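Local coordinates for protein similar to yteR (Bacilus subtilis) (Clostridium acetobutylicum, PDB 4WU0) that probably hydrolyses unsaturated rhamnogalacturonan fragments of pectin, as a glycoside hydrolase of family GH105, at residues K6-S11 / K346-F351; S245-Q250 / N300-E305; G259-A264 / Y334-P339; L304-K307 / I311-N314. All coordinates share one frame; numbering follows the deposited sequence.

Contact 1 joins the two ends of the chain, helix 4-14 to helix 345-360, and the other three contacts lie within the span it closes. Contacts 2 and 4 share Leu304 and Glu305, because strand 303-305 ends one and begins the other; their centres are about 12 Å apart. Contacts 2 and 3 alternate along the chain and touch through the loop between helices 223-240 and 264-279. Contact 4 lies about 11 Å from contact 1, centre to centre, and the three-stranded sheet of 303-305, 311-317 and 340-341 meets both terminal helices. Together they tie the hairpin, loop 241-263 and helix 332-337 to a largely helical domain, consistent with the (alpha/alpha)6 barrel of the six-hairpin glycosidase clan.

Contact 1 of 4, residues K6-S11 / K346-F351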
loop_
_atom_site.group_PDB
_atom_site.type_symbol
_atom_site.label_atom_id
_atom_site.label_comp_id
_atom_site.label_asym_id
_atom_site.label_seq_id
_atom_site.Cartn_x
_atom_site.Cartn_y
_atom_site.Cartn_z
ATOM N N LYS A 6 -19.248 0.401 -3.160
ATOM C CA LYS A 6 -20.018 -0.551 -3.969
ATOM C C LYS A 6 -20.032 -0.144 -5.445
ATOM O O LYS A 6 -19.887 -0.984 -6.336
ATOM C CB LYS A 6 -21.448 -0.661 -3.454
ATOM C CG LYS A 6 -22.331 -1.573 -4.299
ATOM C CD LYS A 6 -23.748 -1.678 -3.721
ATOM C CE LYS A 6 -24.595 -2.645 -4.531
ATOM N NZ LYS A 6 -25.963 -2.747 -3.945
ATOM N N LEU A 7 -20.210 1.141 -5.711
ATOM C CA LEU A 7 -20.254 1.601 -7.081
ATOM C C LEU A 7 -18.935 1.281 -7.786
ATOM O O LEU A 7 -18.923 0.840 -8.923
ATOM C CB LEU A 7 -20.558 3.106 -7.147
ATOM C CG LEU A 7 -20.659 3.717 -8.546
ATOM C CD1 LEU A 7 -21.701 3.021 -9.415
ATOM C CD2 LEU A 7 -20.939 5.220 -8.474
ATOM N N MET A 8 -17.813 1.524 -7.121
ATOM C CA MET A 8 -16.534 1.192 -7.719
ATOM C C MET A 8 -16.323 -0.308 -7.872
ATOM O O MET A 8 -15.790 -0.762 -8.883
ATOM C CB MET A 8 -15.392 1.786 -6.915
ATOM C CG MET A 8 -14.047 1.524 -7.543
ATOM S SD MET A 8 -13.963 2.127 -9.245
ATOM C CE MET A 8 -13.409 3.742 -8.841
ATOM N N ALA A 9 -16.693 -1.080 -6.852
ATOM C CA ALA A 9 -16.592 -2.534 -6.941
ATOM C C ALA A 9 -17.381 -3.045 -8.145
ATOM O O ALA A 9 -16.891 -3.857 -8.925
ATOM C CB ALA A 9 -17.100 -3.193 -5.648
ATOM N N ASP A 10 -18.602 -2.540 -8.302
ATOM C CA ASP A 10 -19.441 -2.954 -9.416
ATOM C C ASP A 10 -18.807 -2.525 -10.747
ATOM O O ASP A 10 -18.901 -3.238 -11.738
ATOM C CB ASP A 10 -20.854 -2.375 -9.283
ATOM C CG ASP A 10 -21.659 -3.063 -8.204
ATOM O OD1 ASP A 10 -21.267 -4.197 -7.825
ATOM O OD2 ASP A 10 -22.674 -2.474 -7.730
ATOM N N SER A 11 -18.152 -1.371 -10.758
ATOM C CA SER A 11 -17.472 -0.902 -11.965
ATOM C C SER A 11 -16.293 -1.793 -12.340
ATOM O O SER A 11 -16.094 -2.123 -13.508
ATOM C CB SER A 11 -16.983 0.542 -11.787
ATOM O OG SER A 11 -18.063 1.417 -11.563
ATOM N N LYS A 346 -3.533 -0.342 -8.657
ATOM C CA LYS A 346 -2.761 0.356 -7.636
ATOM C C LYS A 346 -3.516 1.583 -7.097
ATOM O O LYS A 346 -3.303 1.987 -5.955
ATOM C CB LYS A 346 -1.402 0.771 -8.177
ATOM C CG LYS A 346 -0.469 -0.385 -8.495
ATOM C CD LYS A 346 0.788 0.103 -9.196
ATOM C CE LYS A 346 1.432 -0.972 -10.053
ATOM N NZ LYS A 346 0.798 -1.051 -11.369
ATOM N N GLY A 347 -4.420 2.140 -7.901
ATOM C CA GLY A 347 -5.312 3.202 -7.444
ATOM C C GLY A 347 -6.686 2.710 -6.998
ATOM O O GLY A 347 -7.255 3.224 -6.038
ATOM N N LEU A 348 -7.225 1.717 -7.708
ATOM C CA LEU A 348 -8.574 1.236 -7.419
ATOM C C LEU A 348 -8.695 0.689 -6.008
ATOM O O LEU A 348 -9.666 0.947 -5.311
ATOM C CB LEU A 348 -8.999 0.149 -8.417
ATOM C CG LEU A 348 -9.168 0.590 -9.861
ATOM C CD1 LEU A 348 -9.222 -0.604 -10.803
ATOM C CD2 LEU A 348 -10.409 1.411 -10.031
ATOM N N GLY A 349 -7.744 -0.122 -5.599
ATOM C CA GLY A 349 -7.798 -0.704 -4.265
ATOM C C GLY A 349 -7.850 0.335 -3.167
ATOM O O GLY A 349 -8.733 0.301 -2.314
ATOM N N PRO A 350 -6.881 1.262 -3.158
ATOM C CA PRO A 350 -6.905 2.315 -2.139
ATOM C C PRO A 350 -8.162 3.162 -2.201
ATOM O O PRO A 350 -8.659 3.583 -1.162
ATOM C CB PRO A 350 -5.652 3.143 -2.474
ATOM C CG PRO A 350 -4.717 2.119 -3.050
ATOM C CD PRO A 350 -5.582 1.209 -3.864
ATOM N N PHE A 351 -8.683 3.415 -3.394
ATOM C CA PHE A 351 -9.935 4.172 -3.489
ATOM C C PHE A 351 -11.108 3.409 -2.854
ATOM O O PHE A 351 -11.918 3.980 -2.122
ATOM C CB PHE A 351 -10.270 4.573 -4.927
ATOM C CG PHE A 351 -11.545 5.356 -5.012
ATOM C CD1 PHE A 351 -11.555 6.691 -4.699
ATOM C CD2 PHE A 351 -12.747 4.734 -5.310
ATOM C CE1 PHE A 351 -12.756 7.421 -4.711
ATOM C CE2 PHE A 351 -13.926 5.459 -5.343
ATOM C CZ PHE A 351 -13.916 6.814 -5.032
#
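Met8 reaches from helix 4-14 to Leu348 and Phe351 of helix 345-360, and it carries the whole first side of this contact. Its CB points toward the other helix, and with CG anti to the backbone N (chi1 -177°) the chain is sent toward helix 345-360. CG comes first to the Phe351 ring, 4.1 Å from Phe351 CD2. The chain then bends at both following torsions: Met8 SD lies 3.7 Å from Leu348 CD2, while the methyl turns back to the ring, Met8 CE 3.7 Å from Phe351 CD2 and 3.9 Å from Phe351 CE2. That methyl approaches the ring obliquely. Both partners cross the methionine at about a right angle, so one flexible, unbranched side chain fills the angle between a branched leucine and a flat phenylalanine. No hydrogen bond links the segments; the contact is wholly apolar and buried, which suits these three residue types. The nearest CA atoms, those of Met8 and Leu348, are 8.0 Å apart, and the long thioether spans that separation. Ser11 OG donates to Leu7 O, and hydrogen-bonds with Ile311 N of the strand. Strand 311-317 packs against both helices here, with Leu313 touching Met8 and Phe351 and Ile311 touching Met8, while helix 25-41 meets Ala9 from the first helix and Pro350 from the last.

Contact 2 of 4, residues S245-Q250 / N300-E305; sequences SKVWYQ and NEFILE
The Phe302 ring receives Val247 CG2 obliquely at its outer end, 3.8 Å from Phe302 CZ and 3.9 Å from Phe302 CE2. One face of the same ring is covered from within its own segment by Glu301 CB, 3.7 Å above the plane and over the ring centre. The valine and phenylalanine side chains meet head-on from the loop and the helix end, and the branched valine offers a methyl to the ring and to the aliphatic part of the glutamate alike: Val247 CG2 is also 4.0 Å from Glu301 CG. Glu301 thus serves two purposes. Its methylenes are apolar packing, whereas a bend at chi2 (-57°) turns its carboxylate along Ser245, bringing Glu301 OE2 to 3.5 Å from Ser245 CB. No direct hydrogen bond crosses the contact. Instead a water donates to both sides, to Ser245 O at 2.8 Å and to Glu301 OE2 at 3.0 Å, joining the partly exposed acid to the loop backbone. Ser245 OG accepts from Val247 N, with an N-H...O angle of 164°; this ST turn is consistent with a bend that leaves Val247 pointing toward the helix end, and the hydroxyl also bonds to Asp242. A small hydroxyl side chain suits such a turn. Glu301 and Phe302 close helix 288-302, where the chain passes into strand 303-305. The Phe302 side chain also touches Ala264 and Ser267 of helix 264-279 and Leu313 of strand 311-317, while Val247 meets Ser267 and Leu298, placing the loop between two helices beside the sheet.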
loop_
_atom_site.group_PDB
_atom_site.type_symbol
_atom_site.label_atom_id
_atom_site.label_comp_id
_atom_site.label_asym_id
_atom_site.label_seq_id
_atom_site.Cartn_x
_atom_site.Cartn_y
_atom_site.Cartn_z
ATOM N N SER A 245 -7.462 21.575 -4.236
ATOM C CA SER A 245 -8.076 20.277 -4.497
ATOM C C SER A 245 -8.257 19.410 -3.250
ATOM O O SER A 245 -9.095 18.515 -3.233
ATOM C CB SER A 245 -7.221 19.506 -5.483
ATOM O OG SER A 245 -5.991 19.128 -4.893
ATOM N N LYS A 246 -7.438 19.670 -2.235
ATOM C CA LYS A 246 -7.388 18.868 -1.006
ATOM C C LYS A 246 -6.781 17.486 -1.186
ATOM O O LYS A 246 -6.935 16.638 -0.306
ATOM C CB LYS A 246 -8.766 18.762 -0.326
ATOM C CG LYS A 246 -9.412 20.111 -0.080
ATOM C CD LYS A 246 -8.510 21.057 0.690
ATOM C CE LYS A 246 -9.235 22.380 0.987
ATOM N NZ LYS A 246 -8.312 23.476 1.394
ATOM N N VAL A 247 -6.072 17.271 -2.293
ATOM C CA VAL A 247 -5.380 16.011 -2.517
ATOM C C VAL A 247 -3.874 16.266 -2.706
ATOM O O VAL A 247 -3.374 17.363 -2.354
ATOM C CB VAL A 247 -6.050 15.159 -3.628
ATOM C CG1 VAL A 247 -7.561 14.994 -3.293
ATOM C CG2 VAL A 247 -5.883 15.755 -5.013
ATOM N N TRP A 248 -3.155 15.256 -3.200
ATOM C CA TRP A 248 -1.704 15.259 -3.179
ATOM C C TRP A 248 -1.074 15.042 -4.552
ATOM O O TRP A 248 -1.652 14.387 -5.413
ATOM C CB TRP A 248 -1.190 14.206 -2.179
ATOM C CG TRP A 248 -1.370 14.647 -0.754
ATOM C CD1 TRP A 248 -0.455 15.288 0.013
ATOM C CD2 TRP A 248 -2.540 14.486 0.065
ATOM N NE1 TRP A 248 -0.978 15.560 1.241
ATOM C CE2 TRP A 248 -2.255 15.085 1.308
ATOM C CE3 TRP A 248 -3.801 13.912 -0.138
ATOM C CZ2 TRP A 248 -3.188 15.113 2.369
ATOM C CZ3 TRP A 248 -4.730 13.956 0.901
ATOM C CH2 TRP A 248 -4.415 14.564 2.135
ATOM N N TYR A 249 0.121 15.605 -4.718
ATOM C CA TYR A 249 0.893 15.501 -5.949
ATOM C C TYR A 249 1.748 14.256 -6.040
ATOM O O TYR A 249 2.157 13.677 -5.024
ATOM C CB TYR A 249 1.816 16.702 -6.077
ATOM C CG TYR A 249 1.107 17.974 -6.430
ATOM C CD1 TYR A 249 0.859 18.291 -7.753
ATOM C CD2 TYR A 249 0.686 18.858 -5.439
ATOM C CE1 TYR A 249 0.218 19.453 -8.089
ATOM C CE2 TYR A 249 0.048 20.021 -5.774
ATOM C CZ TYR A 249 -0.202 20.297 -7.095
ATOM O OH TYR A 249 -0.851 21.460 -7.444
ATOM N N GLN A 250 2.027 13.857 -7.278
ATOM C CA GLN A 250 2.992 12.789 -7.578
ATOM C C GLN A 250 4.342 13.004 -6.891
ATOM O O GLN A 250 4.853 12.091 -6.233
ATOM C CB GLN A 250 3.166 12.709 -9.103
ATOM C CG GLN A 250 4.321 11.906 -9.632
ATOM C CD GLN A 250 4.022 10.420 -9.689
ATOM O OE1 GLN A 250 3.180 9.921 -8.942
ATOM N NE2 GLN A 250 4.755 9.696 -10.526
ATOM N N ASN A 300 -13.867 14.527 -6.648
ATOM C CA ASN A 300 -13.843 15.691 -7.525
ATOM C C ASN A 300 -12.715 15.613 -8.568
ATOM O O ASN A 300 -12.919 15.909 -9.742
ATOM C CB ASN A 300 -13.681 16.980 -6.712
ATOM C CG ASN A 300 -14.888 17.292 -5.857
ATOM O OD1 ASN A 300 -16.001 16.846 -6.141
ATOM N ND2 ASN A 300 -14.677 18.085 -4.808
ATOM N N GLU A 301 -11.520 15.233 -8.144
ATOM C CA GLU A 301 -10.365 15.280 -9.038
ATOM C C GLU A 301 -10.230 14.057 -9.929
ATOM O O GLU A 301 -9.686 14.150 -11.040
ATOM C CB GLU A 301 -9.078 15.410 -8.242
ATOM C CG GLU A 301 -8.971 16.674 -7.426
ATOM C CD GLU A 301 -9.099 17.946 -8.242
ATOM O OE1 GLU A 301 -8.529 18.003 -9.341
ATOM O OE2 GLU A 301 -9.760 18.891 -7.774
ATOM N N PHE A 302 -10.666 12.903 -9.437
ATOM C CA PHE A 302 -10.247 11.635 -10.053
ATOM C C PHE A 302 -11.370 10.734 -10.587
ATOM O O PHE A 302 -11.095 9.804 -11.344
ATOM C CB PHE A 302 -9.392 10.848 -9.083
ATOM C CG PHE A 302 -8.196 11.598 -8.557
ATOM C CD1 PHE A 302 -7.300 12.217 -9.409
ATOM C CD2 PHE A 302 -7.968 11.664 -7.196
ATOM C CE1 PHE A 302 -6.210 12.876 -8.906
ATOM C CE2 PHE A 302 -6.875 12.338 -6.696
ATOM C CZ PHE A 302 -5.987 12.923 -7.546
ATOM N N ILE A 303 -12.612 10.968 -10.178
ATOM C CA ILE A 303 -13.723 10.122 -10.607
ATOM C C ILE A 303 -14.529 10.768 -11.734
ATOM O O ILE A 303 -14.919 11.923 -11.646
ATOM C CB ILE A 303 -14.674 9.812 -9.403
ATOM C CG1 ILE A 303 -13.951 9.003 -8.333
ATOM C CG2 ILE A 303 -15.928 9.094 -9.856
ATOM C CD1 ILE A 303 -13.630 7.586 -8.715
ATOM N N LEU A 304 -14.796 9.997 -12.788
ATOM C CA LEU A 304 -15.701 10.390 -13.847
ATOM C C LEU A 304 -16.689 9.250 -14.099
ATOM O O LEU A 304 -16.291 8.079 -14.210
ATOM C CB LEU A 304 -14.949 10.687 -15.157
ATOM C CG LEU A 304 -14.112 11.971 -15.230
ATOM C CD1 LEU A 304 -13.373 12.048 -16.577
ATOM C CD2 LEU A 304 -14.996 13.206 -15.029
ATOM N N GLU A 305 -17.953 9.616 -14.241
ATOM C CA GLU A 305 -19.006 8.671 -14.581
ATOM C C GLU A 305 -18.981 8.340 -16.072
ATOM O O GLU A 305 -18.889 9.230 -16.912
ATOM C CB GLU A 305 -20.379 9.253 -14.196
ATOM C CG GLU A 305 -21.548 8.335 -14.458
ATOM C CD GLU A 305 -22.877 8.967 -14.070
ATOM O OE1 GLU A 305 -22.917 10.206 -13.916
ATOM O OE2 GLU A 305 -23.873 8.230 -13.928
HETATM O O HOH W 1 -11.093 18.698 -5.145
#

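Contact 3 of 4, residues G259-A264 / Y334-P339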
loop_
_atom_site.group_PDB
_atom_site.type_symbol
_atom_site.label_atom_id
_atom_site.label_comp_id
_atom_site.label_asym_id
_atom_site.label_seq_id
_atom_site.Cartn_x
_atom_site.Cartn_y
_atom_site.Cartn_z
ATOM N N GLY A 259 4.905 20.009 -14.852
ATOM C CA GLY A 259 4.983 18.584 -15.055
ATOM C C GLY A 259 4.352 17.814 -13.914
ATOM O O GLY A 259 3.866 16.696 -14.108
ATOM N N ASN A 260 4.363 18.387 -12.707
ATOM C CA ASN A 260 3.809 17.665 -11.561
ATOM C C ASN A 260 2.300 17.607 -11.723
ATOM O O ASN A 260 1.725 18.408 -12.468
ATOM C CB ASN A 260 4.169 18.371 -10.252
ATOM C CG ASN A 260 4.263 17.425 -9.060
ATOM O OD1 ASN A 260 3.870 16.258 -9.116
ATOM N ND2 ASN A 260 4.785 17.948 -7.954
ATOM N N TYR A 261 1.663 16.682 -11.013
ATOM C CA TYR A 261 0.226 16.454 -11.164
ATOM C C TYR A 261 -0.340 15.828 -9.906
ATOM O O TYR A 261 0.367 15.109 -9.185
ATOM C CB TYR A 261 -0.057 15.568 -12.382
ATOM C CG TYR A 261 0.514 14.171 -12.330
ATOM C CD1 TYR A 261 1.828 13.909 -12.710
ATOM C CD2 TYR A 261 -0.279 13.099 -11.929
ATOM C CE1 TYR A 261 2.328 12.632 -12.683
ATOM C CE2 TYR A 261 0.201 11.827 -11.898
ATOM C CZ TYR A 261 1.513 11.585 -12.276
ATOM O OH TYR A 261 1.992 10.308 -12.237
ATOM N N LEU A 262 -1.618 16.107 -9.664
ATOM C CA LEU A 262 -2.351 15.479 -8.578
ATOM C C LEU A 262 -2.552 14.023 -8.939
ATOM O O LEU A 262 -3.063 13.712 -10.017
ATOM C CB LEU A 262 -3.701 16.202 -8.381
ATOM C CG LEU A 262 -3.608 17.697 -8.093
ATOM C CD1 LEU A 262 -4.989 18.326 -8.069
ATOM C CD2 LEU A 262 -2.900 17.949 -6.772
ATOM N N GLU A 263 -2.144 13.127 -8.040
ATOM C CA GLU A 263 -2.069 11.705 -8.366
ATOM C C GLU A 263 -2.986 10.891 -7.454
ATOM O O GLU A 263 -3.013 11.069 -6.228
ATOM C CB GLU A 263 -0.606 11.238 -8.317
ATOM C CG GLU A 263 -0.353 9.869 -8.930
ATOM C CD GLU A 263 -0.729 8.706 -8.027
ATOM O OE1 GLU A 263 -0.531 8.834 -6.809
ATOM O OE2 GLU A 263 -1.198 7.639 -8.533
ATOM N N ALA A 264 -3.746 9.992 -8.069
ATOM C CA ALA A 264 -4.897 9.380 -7.405
ATOM C C ALA A 264 -4.558 8.275 -6.426
ATOM O O ALA A 264 -5.241 8.118 -5.399
ATOM C CB ALA A 264 -5.873 8.843 -8.450
ATOM N N TYR A 334 12.268 11.825 -14.071
ATOM C CA TYR A 334 11.943 10.411 -14.028
ATOM C C TYR A 334 10.511 10.187 -13.500
ATOM O O TYR A 334 9.748 9.429 -14.096
ATOM C CB TYR A 334 12.964 9.568 -13.204
ATOM C CG TYR A 334 12.324 8.250 -12.920
ATOM C CD1 TYR A 334 12.128 7.323 -13.952
ATOM C CD2 TYR A 334 11.770 7.983 -11.673
ATOM C CE1 TYR A 334 11.418 6.169 -13.743
ATOM C CE2 TYR A 334 11.054 6.812 -11.453
ATOM C CZ TYR A 334 10.870 5.929 -12.484
ATOM O OH TYR A 334 10.144 4.789 -12.252
ATOM N N TYR A 335 10.145 10.808 -12.380
ATOM C CA TYR A 335 8.825 10.534 -11.802
ATOM C C TYR A 335 7.706 11.031 -12.712
ATOM O O TYR A 335 6.638 10.444 -12.745
ATOM C CB TYR A 335 8.679 11.110 -10.394
ATOM C CG TYR A 335 9.355 10.263 -9.346
ATOM C CD1 TYR A 335 8.773 9.079 -8.897
ATOM C CD2 TYR A 335 10.597 10.619 -8.817
ATOM C CE1 TYR A 335 9.386 8.295 -7.949
ATOM C CE2 TYR A 335 11.210 9.839 -7.875
ATOM C CZ TYR A 335 10.616 8.672 -7.443
ATOM O OH TYR A 335 11.228 7.867 -6.491
ATOM N N ILE A 336 7.950 12.109 -13.442
ATOM C CA ILE A 336 6.945 12.636 -14.363
ATOM C C ILE A 336 6.886 11.796 -15.646
ATOM O O ILE A 336 5.879 11.814 -16.369
ATOM C CB ILE A 336 7.267 14.119 -14.661
ATOM C CG1 ILE A 336 7.278 14.919 -13.355
ATOM C CG2 ILE A 336 6.301 14.728 -15.661
ATOM C CD1 ILE A 336 6.111 14.667 -12.436
ATOM N N SER A 337 7.951 11.043 -15.927
ATOM C CA SER A 337 8.020 10.284 -17.179
ATOM C C SER A 337 7.126 9.045 -17.201
ATOM O O SER A 337 6.832 8.507 -18.285
ATOM C CB SER A 337 9.458 9.841 -17.487
ATOM O OG SER A 337 9.817 8.718 -16.684
ATOM N N GLU A 338 6.711 8.560 -16.034
ATOM C CA GLU A 338 5.981 7.293 -15.999
ATOM C C GLU A 338 4.518 7.505 -16.411
ATOM O O GLU A 338 3.988 8.612 -16.286
ATOM C CB GLU A 338 6.081 6.626 -14.622
ATOM C CG GLU A 338 7.495 6.127 -14.229
ATOM C CD GLU A 338 7.914 4.837 -14.918
ATOM O OE1 GLU A 338 7.358 4.499 -15.985
ATOM O OE2 GLU A 338 8.835 4.152 -14.404
ATOM N N PRO A 339 3.864 6.451 -16.925
ATOM C CA PRO A 339 2.493 6.639 -17.440
ATOM C C PRO A 339 1.482 7.054 -16.378
ATOM O O PRO A 339 1.588 6.628 -15.222
ATOM C CB PRO A 339 2.109 5.252 -17.959
ATOM C CG PRO A 339 3.446 4.591 -18.258
ATOM C CD PRO A 339 4.398 5.111 -17.236
HETATM O O HOH W 2 4.161 9.861 -13.754
#
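Ile336, near the end of the short helix 332-337, lays its CD1 methyl beside the backbone of Gly259 and Asn260 and near the ring of Tyr261. It has the most surface buried here. Its chi1 of -59° puts CG2 anti to the backbone N and CG1 beside it, and the bend at chi2 (-47°) brings CD1 to the loop. Ile336 CG2 and CD1 both come to the same face of the Gly259 carbonyl, each 3.5 Å from Gly259 O, and Ile336 CD1 is 3.9 Å from Asn260 CA. Glycine suits this spot because its positive phi is a conformation other residues avoid, and the bare CA lets Ile336 come close to the loop backbone. The same Gly259 O lies in plane at the edge of the Tyr261 ring. The junction joins a loop to the C-terminal end of a short helix at the surface of what is probably the (alpha/alpha)6 barrel of this clan. Tyr261 contributes next most. Its ring is met obliquely by Ile336 CD1, 4.3 Å from Tyr261 CE1, and its hydroxyl donates to a water 2.7 Å from Tyr261 OH. That water in turn donates to Tyr335 O and Glu338 O. Tyrosine fits because one side chain provides both an apolar ring and a distant donor. Asn260 CB points away from the helix; its ND2 bonds to Glu254 O and Val251 O, and Asn260 OD1 takes a bent bond (140°) from Tyr261 N.

Contact 4 of 4, residues L304-K307 / I311-N314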
loop_
_atom_site.group_PDB
_atom_site.type_symbol
_atom_site.label_atom_id
_atom_site.label_comp_id
_atom_site.label_asym_id
_atom_site.label_seq_id
_atom_site.Cartn_x
_atom_site.Cartn_y
_atom_site.Cartn_z
ATOM N N LEU A 304 -14.796 9.997 -12.788
ATOM C CA LEU A 304 -15.701 10.390 -13.847
ATOM C C LEU A 304 -16.689 9.250 -14.099
ATOM O O LEU A 304 -16.291 8.079 -14.210
ATOM C CB LEU A 304 -14.949 10.687 -15.157
ATOM C CG LEU A 304 -14.112 11.971 -15.230
ATOM C CD1 LEU A 304 -13.373 12.048 -16.577
ATOM C CD2 LEU A 304 -14.996 13.206 -15.029
ATOM N N GLU A 305 -17.953 9.616 -14.241
ATOM C CA GLU A 305 -19.006 8.671 -14.581
ATOM C C GLU A 305 -18.981 8.340 -16.072
ATOM O O GLU A 305 -18.889 9.230 -16.912
ATOM C CB GLU A 305 -20.379 9.253 -14.196
ATOM C CG GLU A 305 -21.548 8.335 -14.458
ATOM C CD GLU A 305 -22.877 8.967 -14.070
ATOM O OE1 GLU A 305 -22.917 10.206 -13.916
ATOM O OE2 GLU A 305 -23.873 8.230 -13.928
ATOM N N THR A 306 -19.096 7.053 -16.399
ATOM C CA THR A 306 -19.251 6.643 -17.781
ATOM C C THR A 306 -20.744 6.506 -18.118
ATOM O O THR A 306 -21.595 6.530 -17.243
ATOM C CB THR A 306 -18.439 5.361 -18.083
ATOM O OG1 THR A 306 -18.663 4.372 -17.077
ATOM C CG2 THR A 306 -16.956 5.663 -18.082
ATOM N N LYS A 307 -21.060 6.391 -19.400
ATOM C CA LYS A 307 -22.438 6.537 -19.849
ATOM C C LYS A 307 -23.375 5.464 -19.314
ATOM O O LYS A 307 -24.595 5.655 -19.295
ATOM C CB LYS A 307 -22.478 6.541 -21.370
ATOM C CG LYS A 307 -21.875 7.795 -21.982
ATOM C CD LYS A 307 -22.939 8.854 -22.250
ATOM C CE LYS A 307 -22.330 10.107 -22.871
ATOM N NZ LYS A 307 -21.510 10.862 -21.885
ATOM N N ILE A 311 -18.258 4.046 -13.039
ATOM C CA ILE A 311 -17.258 5.093 -12.829
ATOM C C ILE A 311 -15.849 4.645 -13.183
ATOM O O ILE A 311 -15.491 3.468 -13.025
ATOM C CB ILE A 311 -17.256 5.641 -11.373
ATOM C CG1 ILE A 311 -17.108 4.498 -10.364
ATOM C CG2 ILE A 311 -18.526 6.479 -11.131
ATOM C CD1 ILE A 311 -17.096 4.940 -8.933
ATOM N N ASN A 312 -15.063 5.604 -13.663
ATOM C CA ASN A 312 -13.622 5.456 -13.849
ATOM C C ASN A 312 -12.860 6.195 -12.781
ATOM O O ASN A 312 -13.268 7.254 -12.331
ATOM C CB ASN A 312 -13.164 6.067 -15.178
ATOM C CG ASN A 312 -13.645 5.316 -16.380
ATOM O OD1 ASN A 312 -14.056 4.150 -16.308
ATOM N ND2 ASN A 312 -13.595 5.989 -17.522
ATOM N N LEU A 313 -11.745 5.618 -12.361
ATOM C CA LEU A 313 -10.783 6.333 -11.536
ATOM C C LEU A 313 -9.607 6.738 -12.416
ATOM O O LEU A 313 -8.953 5.904 -13.009
ATOM C CB LEU A 313 -10.292 5.463 -10.385
ATOM C CG LEU A 313 -9.307 6.115 -9.406
ATOM C CD1 LEU A 313 -9.948 7.208 -8.604
ATOM C CD2 LEU A 313 -8.718 5.063 -8.470
ATOM N N ASN A 314 -9.353 8.037 -12.485
ATOM C CA ASN A 314 -8.329 8.580 -13.361
ATOM C C ASN A 314 -7.096 9.061 -12.599
ATOM O O ASN A 314 -7.141 9.227 -11.387
ATOM C CB ASN A 314 -8.932 9.786 -14.093
ATOM C CG ASN A 314 -10.156 9.433 -14.938
ATOM O OD1 ASN A 314 -11.281 9.891 -14.684
ATOM N ND2 ASN A 314 -9.926 8.695 -15.980
#
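Leu304 and Asn312 face each other as an antiparallel hydrogen-bonded pair, and their two backbone bonds belong to the tight part of this contact. Asn312 N donates to Leu304 O at 2.8 Å, almost straight at 175°, while the return bond from Leu304 N to Asn312 O is longer, 3.2 Å. Leu304 O also receives a CA-H...O contact from Ile311 CA, so a single carbonyl is met by a strong and a weak donor. Close packing continues where the side chains of Thr306 and Asn312 cross at about a right angle, Thr306 CG2 coming 3.4 Å from Asn312 ND2. Thr306 chi1 of 48° sets OG1 between its backbone N and carbonyl carbon, where it bonds to Asp308 and Lys15, and stands CG2 anti to that carbonyl carbon, beside the asparagine. Asn312 OD1 is held by Asn343, so the amide is tied to the chain before helix 345-360. Strands 303-305 and 311-317 form a beta hairpin, and the longer strand is central in a three-stranded antiparallel sheet completed by 340-341. Beside the bonded pair, Glu305 and Ile311 form a non-hydrogen-bonded pair, where Ile311 CG2 packs at 4.1 Å from Glu305 CA. Their shared face is buried at Ile311, which also touches Tyr4 and Leu7 of helix 4-14, a place suited to a branched apolar chain. The solvent side is looser: on that same face the extended, exposed Glu305 runs out to solvent, as befits a charged group, and on the other Leu304 is exposed, its side chain crossing that of Asn314 at about a right angle.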